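Local coordinates for protein putative mandelate racemase (Salmonella typhimurium, PDB 2O56) that binds magnesium as a member of the enolase superfamily and probably acts as a hydro-lyase (dehydratase), its substrate not being established, at residues T151-A157 with D203-I208; H323-G327 with L349-A353; G115-Y119 with V375-I381; V29-N33 with G101-L106; T228-I232 with Q260-V265. One frame throughout, in Å; residues are numbered along the deposited sequence.

Contact 1. Residues T151-A157 with D203-I208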
# COMPACT_ATOMS: atom_id res chain seq x y z
N THR A 151 2.64 45.59 11.29
CA THR A 151 3.98 45.08 10.95
C THR A 151 4.78 44.58 12.14
O THR A 151 5.55 43.62 12.01
CB THR A 151 4.84 46.09 10.13
OG1 THR A 151 5.10 47.26 10.91
CG2 THR A 151 4.15 46.47 8.85
N GLU A 152 4.61 45.23 13.29
CA GLU A 152 5.48 44.98 14.44
C GLU A 152 4.84 43.99 15.40
O GLU A 152 3.63 44.05 15.63
CB GLU A 152 5.75 46.29 15.20
CG GLU A 152 6.20 47.46 14.32
CD GLU A 152 7.48 47.15 13.56
OE1 GLU A 152 8.48 46.79 14.22
OE2 GLU A 152 7.47 47.27 12.31
N PRO A 153 5.64 43.08 15.98
CA PRO A 153 5.10 42.10 16.93
C PRO A 153 4.18 42.74 17.99
O PRO A 153 3.11 42.21 18.28
CB PRO A 153 6.35 41.54 17.59
CG PRO A 153 7.38 41.62 16.49
CD PRO A 153 7.09 42.91 15.79
N GLU A 154 4.61 43.88 18.53
CA GLU A 154 3.84 44.62 19.55
C GLU A 154 2.44 44.99 19.06
O GLU A 154 1.47 44.88 19.82
CB GLU A 154 4.64 45.87 19.96
CG GLU A 154 3.82 47.09 20.34
CD GLU A 154 3.50 47.14 21.81
OE1 GLU A 154 4.03 48.03 22.50
OE2 GLU A 154 2.72 46.29 22.28
N GLN A 155 2.34 45.41 17.79
CA GLN A 155 1.05 45.72 17.16
C GLN A 155 0.12 44.51 17.10
O GLN A 155 -1.08 44.64 17.34
CB GLN A 155 1.25 46.28 15.76
CG GLN A 155 2.09 47.55 15.68
CD GLN A 155 2.07 48.16 14.29
OE1 GLN A 155 1.34 49.11 14.02
NE2 GLN A 155 2.88 47.61 13.40
N TYR A 156 0.68 43.34 16.76
CA TYR A 156 -0.09 42.09 16.69
C TYR A 156 -0.61 41.68 18.07
O TYR A 156 -1.79 41.34 18.23
CB TYR A 156 0.78 40.98 16.05
CG TYR A 156 0.89 41.06 14.53
CD1 TYR A 156 0.21 40.17 13.71
CD2 TYR A 156 1.70 42.02 13.93
CE1 TYR A 156 0.32 40.24 12.32
CE2 TYR A 156 1.82 42.10 12.55
CZ TYR A 156 1.13 41.21 11.75
OH TYR A 156 1.26 41.31 10.38
N ALA A 157 0.27 41.76 19.07
CA ALA A 157 -0.12 41.54 20.47
C ALA A 157 -1.28 42.44 20.89
O ALA A 157 -2.24 41.99 21.53
CB ALA A 157 1.06 41.77 21.38
N ASP A 203 8.04 35.83 15.53
CA ASP A 203 8.11 36.87 16.58
C ASP A 203 6.76 37.55 16.78
O ASP A 203 6.35 37.80 17.91
CB ASP A 203 9.16 37.93 16.23
CG ASP A 203 10.58 37.42 16.37
OD1 ASP A 203 10.82 36.41 17.08
OD2 ASP A 203 11.46 38.04 15.75
N ARG A 204 6.07 37.85 15.68
CA ARG A 204 4.69 38.34 15.77
C ARG A 204 3.79 37.34 16.51
O ARG A 204 3.04 37.71 17.42
CB ARG A 204 4.11 38.64 14.39
CG ARG A 204 4.71 39.85 13.69
CD ARG A 204 4.59 39.70 12.21
NE ARG A 204 4.85 40.94 11.48
CZ ARG A 204 4.88 41.05 10.16
NH1 ARG A 204 4.68 39.98 9.40
NH2 ARG A 204 5.12 42.22 9.59
N MET A 205 3.90 36.07 16.15
CA MET A 205 3.05 35.05 16.73
C MET A 205 3.36 34.82 18.22
O MET A 205 2.45 34.62 19.03
CB MET A 205 3.16 33.75 15.93
CG MET A 205 2.11 32.72 16.27
SD MET A 205 0.61 32.93 15.34
CE MET A 205 1.17 32.53 13.69
N ALA A 206 4.64 34.89 18.58
CA ALA A 206 5.04 34.65 19.97
C ALA A 206 4.65 35.84 20.85
O ALA A 206 4.34 35.68 22.03
CB ALA A 206 6.55 34.39 20.05
N ALA A 207 4.66 37.04 20.25
CA ALA A 207 4.13 38.27 20.87
C ALA A 207 2.65 38.14 21.23
O ALA A 207 2.24 38.49 22.33
CB ALA A 207 4.36 39.46 19.93
N ILE A 208 1.85 37.64 20.30
CA ILE A 208 0.44 37.35 20.60
C ILE A 208 0.29 36.38 21.78
O ILE A 208 -0.41 36.69 22.74
CB ILE A 208 -0.34 36.84 19.36
CG1 ILE A 208 -0.35 37.91 18.27
CG2 ILE A 208 -1.77 36.47 19.76
CD1 ILE A 208 -0.84 37.40 16.91
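R204 lays its aliphatic chain across one face of the Y156 ring: CG sits 4.0 Å from the ring centroid, only 21° off the normal, a CH-pi contact. The chain runs extended from CG to NE, which carries the guanidinium beyond the ring carbons until Y156 OH lies over its centre, the two planes 28° apart. There the group meets T151 O side-on. Both R204 NE and R204 NH2 donate to T151 O at 2.8 Å, NH2 in the carbonyl plane on a lone pair, NE from above that plane. NH1 turns to the carbonyls of M178 and T175, NH2 also reaches D179 O, and Y156 OH bonds L150 O. Further along, where the segments of helices 153-165 and 195-212 run 38° apart, small residues allow close approach: A207 CB is 3.4 Å from P153 O, and A157 CB is 3.6 Å from A207 O. I208 closes the row, its CG1 4.0 Å from Y156 CB. These are neighbouring outer helices of the barrel domain. The buried arginine is probably charged, and the carbonyl oxygens solvate that charge, fix the guanidinium's rotation and tie the residues leading into helix 153-165 to the neighbouring helix.

Contact 2. Residues H323-G327 with L349-A353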
# COMPACT_ATOMS: atom_id res chain seq x y z
N HIS A 323 -16.04 28.20 6.64
CA HIS A 323 -15.36 29.39 6.14
C HIS A 323 -16.39 30.47 5.83
O HIS A 323 -17.32 30.24 5.07
CB HIS A 323 -14.53 29.10 4.89
CG HIS A 323 -13.94 30.33 4.27
ND1 HIS A 323 -14.56 31.02 3.26
CD2 HIS A 323 -12.83 31.03 4.58
CE1 HIS A 323 -13.84 32.08 2.95
NE2 HIS A 323 -12.78 32.11 3.73
N VAL A 324 -16.23 31.64 6.43
CA VAL A 324 -17.14 32.75 6.18
C VAL A 324 -16.35 34.00 5.79
O VAL A 324 -15.65 34.58 6.63
CB VAL A 324 -18.04 33.07 7.41
CG1 VAL A 324 -19.02 34.20 7.08
CG2 VAL A 324 -18.83 31.85 7.84
N CYS A 325 -16.50 34.42 4.54
CA CYS A 325 -16.01 35.74 4.10
C CYS A 325 -16.91 36.31 3.01
O CYS A 325 -16.53 36.38 1.83
CB CYS A 325 -14.56 35.64 3.61
SG CYS A 325 -13.70 37.26 3.48
N GLY A 326 -18.12 36.70 3.38
CA GLY A 326 -18.98 37.39 2.43
C GLY A 326 -19.88 38.36 3.15
O GLY A 326 -19.45 39.03 4.08
N GLY A 327 -21.14 38.41 2.73
CA GLY A 327 -22.12 39.31 3.34
C GLY A 327 -22.90 38.66 4.45
O GLY A 327 -22.65 37.51 4.82
N LEU A 349 -15.14 35.04 12.50
CA LEU A 349 -15.65 36.41 12.40
C LEU A 349 -14.62 37.41 11.88
O LEU A 349 -13.61 37.66 12.53
CB LEU A 349 -16.20 36.90 13.75
CG LEU A 349 -16.65 38.36 13.79
CD1 LEU A 349 -18.06 38.49 13.27
CD2 LEU A 349 -16.55 38.90 15.18
N HIS A 350 -14.90 37.99 10.72
CA HIS A 350 -14.10 39.10 10.23
C HIS A 350 -14.63 40.40 10.78
O HIS A 350 -15.83 40.54 11.02
CB HIS A 350 -14.15 39.18 8.73
CG HIS A 350 -13.59 37.99 8.03
ND1 HIS A 350 -12.29 37.93 7.58
CD2 HIS A 350 -14.16 36.81 7.68
CE1 HIS A 350 -12.08 36.76 6.99
NE2 HIS A 350 -13.21 36.07 7.04
N ARG A 351 -13.72 41.36 10.95
CA ARG A 351 -14.07 42.69 11.45
C ARG A 351 -15.08 43.41 10.56
O ARG A 351 -16.03 44.02 11.05
CB ARG A 351 -12.80 43.52 11.61
CG ARG A 351 -12.95 44.68 12.57
CD ARG A 351 -12.40 45.96 11.95
NE ARG A 351 -10.98 45.87 11.66
CZ ARG A 351 -10.46 45.89 10.44
NH1 ARG A 351 -9.15 45.80 10.28
NH2 ARG A 351 -11.26 45.98 9.37
N TYR A 352 -14.89 43.32 9.24
CA TYR A 352 -15.72 44.05 8.27
C TYR A 352 -17.19 43.64 8.36
O TYR A 352 -18.08 44.40 8.00
CB TYR A 352 -15.21 43.85 6.84
CG TYR A 352 -15.67 42.54 6.25
CD1 TYR A 352 -16.94 42.41 5.68
CD2 TYR A 352 -14.85 41.41 6.29
CE1 TYR A 352 -17.38 41.20 5.18
CE2 TYR A 352 -15.27 40.20 5.77
CZ TYR A 352 -16.54 40.10 5.23
OH TYR A 352 -16.97 38.89 4.72
N ALA A 353 -17.43 42.41 8.82
CA ALA A 353 -18.77 41.83 8.88
C ALA A 353 -19.66 42.54 9.91
O ALA A 353 -20.89 42.48 9.83
CB ALA A 353 -18.67 40.35 9.21
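C325 places its sulfur over one face of the H350 imidazole, and the phenol of Y352 approaches the same cysteine obliquely, so that two aromatic side chains from 349-353 meet one thiol. The sulfur stands 4.0 Å from the centroid of the H350 ring and 23° off its normal, displaced toward the rim on the side of NE2. Chi1 of C325, at -164°, turns SG away from the backbone N and over this ring. The imidazole has its edge toward the preceding residue, V324 O lying in the ring plane. Against Y352 the sulfur is further out, 5.2 Å from the centroid, with C325 SG to Y352 CE2 at 4.0 Å. The phenol itself is directed at the backbone: Y352 OH donates to G326 O at 2.6 Å, in the carbonyl plane on a lone pair, and that oxygen lies in the plane of the ring. Outside the pair of segments W25 meets Y352 edge to face, while E43 accepts from G327 N where helix 328-340 begins. The contact joins the loop after strand 319-320 to strand 347-350 and the residues that follow it. Its chemistry is divided: a short phenol bond ties Y352 to the glycine carbonyl, whereas a polarisable sulfur packs on the imidazole of H350, whose side chain is about 7 Å from the bound magnesium ion.

Contact 3. Residues G115-Y119 with V375-I381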
# COMPACT_ATOMS: atom_id res chain seq x y z
N GLY A 115 -42.42 27.66 7.10
CA GLY A 115 -42.44 28.57 8.23
C GLY A 115 -41.41 28.19 9.28
O GLY A 115 -41.65 28.36 10.45
N VAL A 116 -40.27 27.65 8.83
CA VAL A 116 -39.28 27.09 9.77
C VAL A 116 -37.85 27.56 9.49
O VAL A 116 -37.43 27.66 8.34
CB VAL A 116 -39.34 25.54 9.83
CG1 VAL A 116 -40.62 25.07 10.53
CG2 VAL A 116 -39.21 24.96 8.45
N PRO A 117 -37.10 27.87 10.56
CA PRO A 117 -35.71 28.25 10.31
C PRO A 117 -34.84 27.09 9.79
O PRO A 117 -35.09 25.92 10.12
CB PRO A 117 -35.21 28.71 11.69
CG PRO A 117 -36.09 27.95 12.65
CD PRO A 117 -37.42 27.90 12.00
N LEU A 118 -33.84 27.44 8.99
CA LEU A 118 -32.95 26.48 8.35
C LEU A 118 -32.38 25.41 9.28
O LEU A 118 -32.39 24.24 8.93
CB LEU A 118 -31.84 27.21 7.58
CG LEU A 118 -30.74 26.40 6.88
CD1 LEU A 118 -31.34 25.45 5.88
CD2 LEU A 118 -29.76 27.34 6.21
N TYR A 119 -31.90 25.81 10.47
CA TYR A 119 -31.28 24.84 11.38
C TYR A 119 -32.17 23.65 11.71
O TYR A 119 -31.70 22.53 11.82
CB TYR A 119 -30.71 25.52 12.65
CG TYR A 119 -31.75 25.95 13.68
CD1 TYR A 119 -32.20 25.07 14.66
CD2 TYR A 119 -32.29 27.24 13.66
CE1 TYR A 119 -33.17 25.45 15.60
CE2 TYR A 119 -33.26 27.63 14.61
CZ TYR A 119 -33.69 26.73 15.57
OH TYR A 119 -34.65 27.10 16.50
N VAL A 375 -28.27 31.67 16.59
CA VAL A 375 -28.84 31.35 15.29
C VAL A 375 -30.12 32.19 15.00
O VAL A 375 -30.90 32.45 15.91
CB VAL A 375 -29.09 29.81 15.22
CG1 VAL A 375 -30.29 29.39 16.06
CG2 VAL A 375 -29.17 29.31 13.79
N PRO A 376 -30.33 32.62 13.73
CA PRO A 376 -31.60 33.22 13.34
C PRO A 376 -32.79 32.29 13.56
O PRO A 376 -32.65 31.07 13.49
CB PRO A 376 -31.42 33.51 11.84
CG PRO A 376 -29.93 33.62 11.66
CD PRO A 376 -29.38 32.60 12.59
N GLU A 377 -33.95 32.87 13.82
CA GLU A 377 -35.13 32.08 14.15
C GLU A 377 -36.28 32.22 13.15
O GLU A 377 -37.25 31.46 13.22
CB GLU A 377 -35.60 32.39 15.58
CG GLU A 377 -34.60 32.01 16.68
CD GLU A 377 -34.45 30.50 16.90
OE1 GLU A 377 -35.23 29.72 16.30
OE2 GLU A 377 -33.54 30.09 17.67
N LEU A 378 -36.17 33.19 12.24
CA LEU A 378 -37.21 33.43 11.23
C LEU A 378 -37.24 32.27 10.23
O LEU A 378 -36.28 31.51 10.17
CB LEU A 378 -36.91 34.73 10.49
CG LEU A 378 -36.85 36.00 11.35
CD1 LEU A 378 -36.25 37.15 10.56
CD2 LEU A 378 -38.25 36.37 11.82
N PRO A 379 -38.34 32.12 9.47
CA PRO A 379 -38.36 31.12 8.38
C PRO A 379 -37.19 31.20 7.39
O PRO A 379 -36.70 32.30 7.07
CB PRO A 379 -39.70 31.39 7.67
CG PRO A 379 -40.58 31.98 8.74
CD PRO A 379 -39.64 32.82 9.59
N GLY A 380 -36.74 30.03 6.92
CA GLY A 380 -35.65 29.96 5.94
C GLY A 380 -34.33 30.39 6.54
O GLY A 380 -34.09 30.19 7.72
N ILE A 381 -33.49 31.02 5.73
CA ILE A 381 -32.18 31.42 6.23
C ILE A 381 -32.22 32.58 7.21
O ILE A 381 -31.27 32.79 7.95
CB ILE A 381 -31.16 31.67 5.09
CG1 ILE A 381 -31.48 32.95 4.31
CG2 ILE A 381 -31.09 30.45 4.16
CD1 ILE A 381 -30.33 33.44 3.46
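P117 lies against the extended chain at L378-G380 in the tight half of this contact, where backbone meets backbone. P117 CA is 3.3 Å from L378 O, and a single beta bridge pairs P117 with G380: G380 N donates to V116 O at 2.8 Å, and L118 N to G380 O at 3.0 Å. Positive phi at G380 (69°) suits glycine there. L118 and I381 run side by side from the bridge, L118 CD2 reaching I381 CG2 at 4.0 Å. V375 CG1 belongs to this packed side too, 3.7 Å from Y119 CE2, the two side chains crossing at about a right angle; close by, P376 O is buried without a polar partner. The rim is more open and more polar. There Y119 OH gives its proton to E377 OE1 on the syn lone pair at 2.7 Å, with ring and carboxylate planes nearly perpendicular (88°). E377 is exposed, its chain bending at chi2 (-71°) to bring the carboxylate back to the phenol, and K125 forms a salt bridge with OE2. Elsewhere on the rim, P379 CG only brushes G115 CA. The bridge thus joins the turn between helices 93-114 and 118-121 to the loop after strand 372-373, beside helix 328-340, whose H336 bonds both Y119 N and I381 O.

Contact 4. Residues V29-N33 with G101-L106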
# COMPACT_ATOMS: atom_id res chain seq x y z
N VAL A 29 -25.53 37.93 -5.11
CA VAL A 29 -26.68 37.29 -4.54
C VAL A 29 -27.56 36.67 -5.62
O VAL A 29 -27.76 37.25 -6.70
CB VAL A 29 -27.45 38.28 -3.61
CG1 VAL A 29 -28.86 37.81 -3.36
CG2 VAL A 29 -26.68 38.48 -2.30
N VAL A 30 -28.07 35.47 -5.35
CA VAL A 30 -29.03 34.83 -6.25
C VAL A 30 -30.36 34.90 -5.52
O VAL A 30 -30.44 34.51 -4.36
CB VAL A 30 -28.68 33.35 -6.48
CG1 VAL A 30 -29.70 32.69 -7.37
CG2 VAL A 30 -27.30 33.21 -7.09
N LYS A 31 -31.37 35.44 -6.19
CA LYS A 31 -32.71 35.57 -5.64
C LYS A 31 -33.63 34.79 -6.56
O LYS A 31 -33.77 35.13 -7.73
CB LYS A 31 -33.14 37.04 -5.61
CG LYS A 31 -34.50 37.28 -4.96
CD LYS A 31 -34.79 38.78 -4.89
CE LYS A 31 -36.26 39.06 -4.65
NZ LYS A 31 -37.02 38.99 -5.90
N ILE A 32 -34.24 33.75 -6.03
CA ILE A 32 -34.97 32.82 -6.83
C ILE A 32 -36.45 33.10 -6.56
O ILE A 32 -36.87 33.20 -5.39
CB ILE A 32 -34.63 31.37 -6.45
CG1 ILE A 32 -33.17 31.08 -6.79
CG2 ILE A 32 -35.52 30.39 -7.19
CD1 ILE A 32 -32.82 29.61 -6.72
N ASN A 33 -37.24 33.24 -7.62
CA ASN A 33 -38.62 33.72 -7.48
C ASN A 33 -39.59 32.66 -7.92
O ASN A 33 -39.35 31.96 -8.90
CB ASN A 33 -38.83 35.02 -8.27
CG ASN A 33 -37.86 36.11 -7.88
OD1 ASN A 33 -37.79 36.49 -6.72
ND2 ASN A 33 -37.07 36.59 -8.84
N GLY A 101 -24.85 29.37 -4.48
CA GLY A 101 -25.77 30.49 -4.40
C GLY A 101 -27.19 30.06 -4.66
O GLY A 101 -28.09 30.39 -3.90
N ILE A 102 -27.38 29.31 -5.74
CA ILE A 102 -28.68 28.76 -6.13
C ILE A 102 -29.24 27.83 -5.07
O ILE A 102 -30.40 27.95 -4.69
CB ILE A 102 -28.58 28.06 -7.48
CG1 ILE A 102 -28.44 29.12 -8.58
CG2 ILE A 102 -29.79 27.18 -7.76
CD1 ILE A 102 -28.12 28.57 -9.92
N ASP A 103 -28.39 26.93 -4.58
CA ASP A 103 -28.80 25.93 -3.62
C ASP A 103 -29.29 26.55 -2.33
O ASP A 103 -30.31 26.11 -1.80
CB ASP A 103 -27.64 24.97 -3.31
CG ASP A 103 -28.07 23.84 -2.40
OD1 ASP A 103 -28.73 22.90 -2.88
OD2 ASP A 103 -27.75 23.92 -1.19
N ILE A 104 -28.55 27.53 -1.81
CA ILE A 104 -28.92 28.23 -0.59
C ILE A 104 -30.31 28.87 -0.75
O ILE A 104 -31.16 28.76 0.14
CB ILE A 104 -27.88 29.33 -0.20
CG1 ILE A 104 -26.54 28.71 0.23
CG2 ILE A 104 -28.43 30.21 0.94
CD1 ILE A 104 -25.39 29.67 0.15
N ALA A 105 -30.54 29.50 -1.89
CA ALA A 105 -31.82 30.16 -2.17
C ALA A 105 -32.99 29.17 -2.25
O ALA A 105 -34.12 29.49 -1.90
CB ALA A 105 -31.71 31.00 -3.44
N LEU A 106 -32.69 27.94 -2.65
CA LEU A 106 -33.67 26.87 -2.60
C LEU A 106 -34.09 26.47 -1.18
O LEU A 106 -35.26 26.20 -0.91
CB LEU A 106 -33.17 25.65 -3.39
CG LEU A 106 -32.95 25.82 -4.90
CD1 LEU A 106 -32.44 24.52 -5.51
CD2 LEU A 106 -34.21 26.26 -5.63
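I32 drives its CD1 into the groove formed by I102, A105 and L106 on the facing helix. A105 CB meets the longer branch at both I32 CG1 and I32 CD1, each 3.7 Å away, while L106 CD2 touches I32 CD1 at 3.8 Å. I102 offers I32 CD1 its carbonyl oxygen at 3.6 Å as well as its CG2 methyl. Chi1 of I32 (-66°) sets CG1 opposite the carbonyl carbon and so directs the longer branch at the helix. V30, two residues earlier on the same face of the strand, meets G101 and the other side of I102: its CG1 lies 4.0 Å from I102 CG1, and its CG2 rests over G101, where the absence of a side chain lets strand and helix come close, V30 CA to G101 CA being 5.7 Å. In the next shell, the strand is fixed by backbone bonds to strands 6-13 and 39-44, I6 also packing on I32 and L106, while helix 52-66 covers I102 through L62 and I66. Strand and helix axes run 44° apart within the N-terminal capping domain. With no hydrogen bond between the segments, this buried interface rests on apolar packing of V30 and I32 against small and branched helical residues, the backbone polarity being met inside sheet and helix.

Contact 5. Residues T228-I232 with Q260-V265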
# COMPACT_ATOMS: atom_id res chain seq x y z
N THR A 228 4.71 23.31 0.34
CA THR A 228 4.99 22.23 1.30
C THR A 228 6.24 22.50 2.15
O THR A 228 6.20 22.40 3.36
CB THR A 228 5.13 20.88 0.58
OG1 THR A 228 3.93 20.64 -0.16
CG2 THR A 228 5.32 19.73 1.59
N THR A 229 7.34 22.87 1.50
CA THR A 229 8.60 23.08 2.22
C THR A 229 8.55 24.22 3.25
O THR A 229 8.90 24.02 4.41
CB THR A 229 9.77 23.22 1.23
OG1 THR A 229 9.75 22.08 0.37
CG2 THR A 229 11.12 23.26 1.96
N SER A 230 8.10 25.39 2.84
CA SER A 230 7.97 26.53 3.74
C SER A 230 6.87 26.39 4.78
O SER A 230 7.00 26.91 5.89
CB SER A 230 7.77 27.82 2.95
OG SER A 230 6.74 27.68 1.98
N ALA A 231 5.77 25.72 4.44
CA ALA A 231 4.71 25.46 5.43
C ALA A 231 5.27 24.59 6.56
O ALA A 231 4.97 24.82 7.75
CB ALA A 231 3.49 24.75 4.77
N ILE A 232 6.07 23.60 6.20
CA ILE A 232 6.75 22.77 7.20
C ILE A 232 7.77 23.55 8.03
O ILE A 232 7.83 23.40 9.24
CB ILE A 232 7.39 21.51 6.58
CG1 ILE A 232 6.28 20.53 6.14
CG2 ILE A 232 8.35 20.82 7.58
CD1 ILE A 232 6.76 19.48 5.13
N GLN A 260 1.96 15.53 3.53
CA GLN A 260 3.36 15.75 3.87
C GLN A 260 3.50 16.80 5.00
O GLN A 260 4.29 16.60 5.91
CB GLN A 260 4.18 16.12 2.62
CG GLN A 260 5.66 16.41 2.85
CD GLN A 260 6.53 15.18 3.12
OE1 GLN A 260 6.06 14.05 3.14
NE2 GLN A 260 7.82 15.42 3.33
N VAL A 261 2.72 17.88 4.95
CA VAL A 261 2.73 18.89 6.02
C VAL A 261 2.27 18.26 7.35
O VAL A 261 2.94 18.40 8.36
CB VAL A 261 1.92 20.18 5.66
CG1 VAL A 261 2.01 21.26 6.79
CG2 VAL A 261 2.46 20.80 4.38
N ALA A 262 1.18 17.49 7.30
CA ALA A 262 0.63 16.80 8.48
C ALA A 262 1.67 15.89 9.14
O ALA A 262 1.78 15.86 10.38
CB ALA A 262 -0.62 16.01 8.12
N ASP A 263 2.45 15.20 8.32
CA ASP A 263 3.48 14.28 8.81
C ASP A 263 4.61 15.00 9.57
O ASP A 263 5.14 14.47 10.54
CB ASP A 263 4.10 13.51 7.64
CG ASP A 263 3.15 12.47 7.05
OD1 ASP A 263 2.10 12.20 7.67
OD2 ASP A 263 3.46 11.90 5.98
N LYS A 264 4.97 16.19 9.10
CA LYS A 264 6.19 16.87 9.54
C LYS A 264 5.91 17.98 10.55
O LYS A 264 6.82 18.48 11.22
CB LYS A 264 6.95 17.44 8.34
CG LYS A 264 7.31 16.40 7.23
CD LYS A 264 7.94 15.12 7.82
CE LYS A 264 8.65 14.27 6.76
NZ LYS A 264 9.59 13.29 7.40
N VAL A 265 4.64 18.38 10.65
CA VAL A 265 4.24 19.46 11.57
C VAL A 265 3.28 18.88 12.60
O VAL A 265 2.29 18.25 12.23
CB VAL A 265 3.58 20.64 10.81
CG1 VAL A 265 3.03 21.70 11.79
CG2 VAL A 265 4.56 21.28 9.83
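Helices 228-238 and 255-264 run nearly alongside each other where I232 meets V261, their local axes 9.5 Å apart and inclined by 26°, both pointing the same way. The closest alpha carbons, I232 CA and V261 CA, are 5.7 Å apart. Such a spacing, with neighbouring helices parallel, fits successive beta-alpha units of the barrel. I232 makes the largest contribution. Its CG2 lies 3.7 Å from K264 CB, its CD1 rests along the K264 CB-CG bond, and its CG1 approaches V261 CA at 3.9 Å; an extended chi2 of 161° carries CD1 toward the neighbour. V265, just past the end of helix 255-264, places CG2 3.7 Å from I232 CA. At the start of helix 228-238, T228 CG2 meets Q260 CG at 3.6 Å, the two side chains crossing at about a right angle, and V261 CG2 lies within 4.1 Å of A231 CB. The polar ends turn outward from this seam: T228 OG1 bonds D317 of a neighbouring subunit and Q257 of its own chain, while the bent lysine chain of K264 carries NZ to a weak bond with A262 O of that neighbour. The seam therefore divides its chemistry, methyl and methylene groups meeting between the helices while the polar ends reach the neighbouring subunit, that of K264 only weakly.

Contacts 1 and 5 each pair neighbouring outer helices of the barrel domain and are partly buried, yet the first adds a buried arginine gripping carbonyls, whereas the second borders other subunits. Contacts 4 and 5 are apolar across the segments, but contact 4 is wholly buried within the N-terminal domain. Contact 3 is also mainly buried but relies on backbone bonds, and it joins chain regions more than 250 residues apart, enclosing contacts 1, 2 and 5 in sequence. It touches contact 4 through I381 and I104. Contact 2, partly buried although its centre is about 8 Å from the chain centre, lies nearest the metal and is the one built on sulfur and aromatic rings.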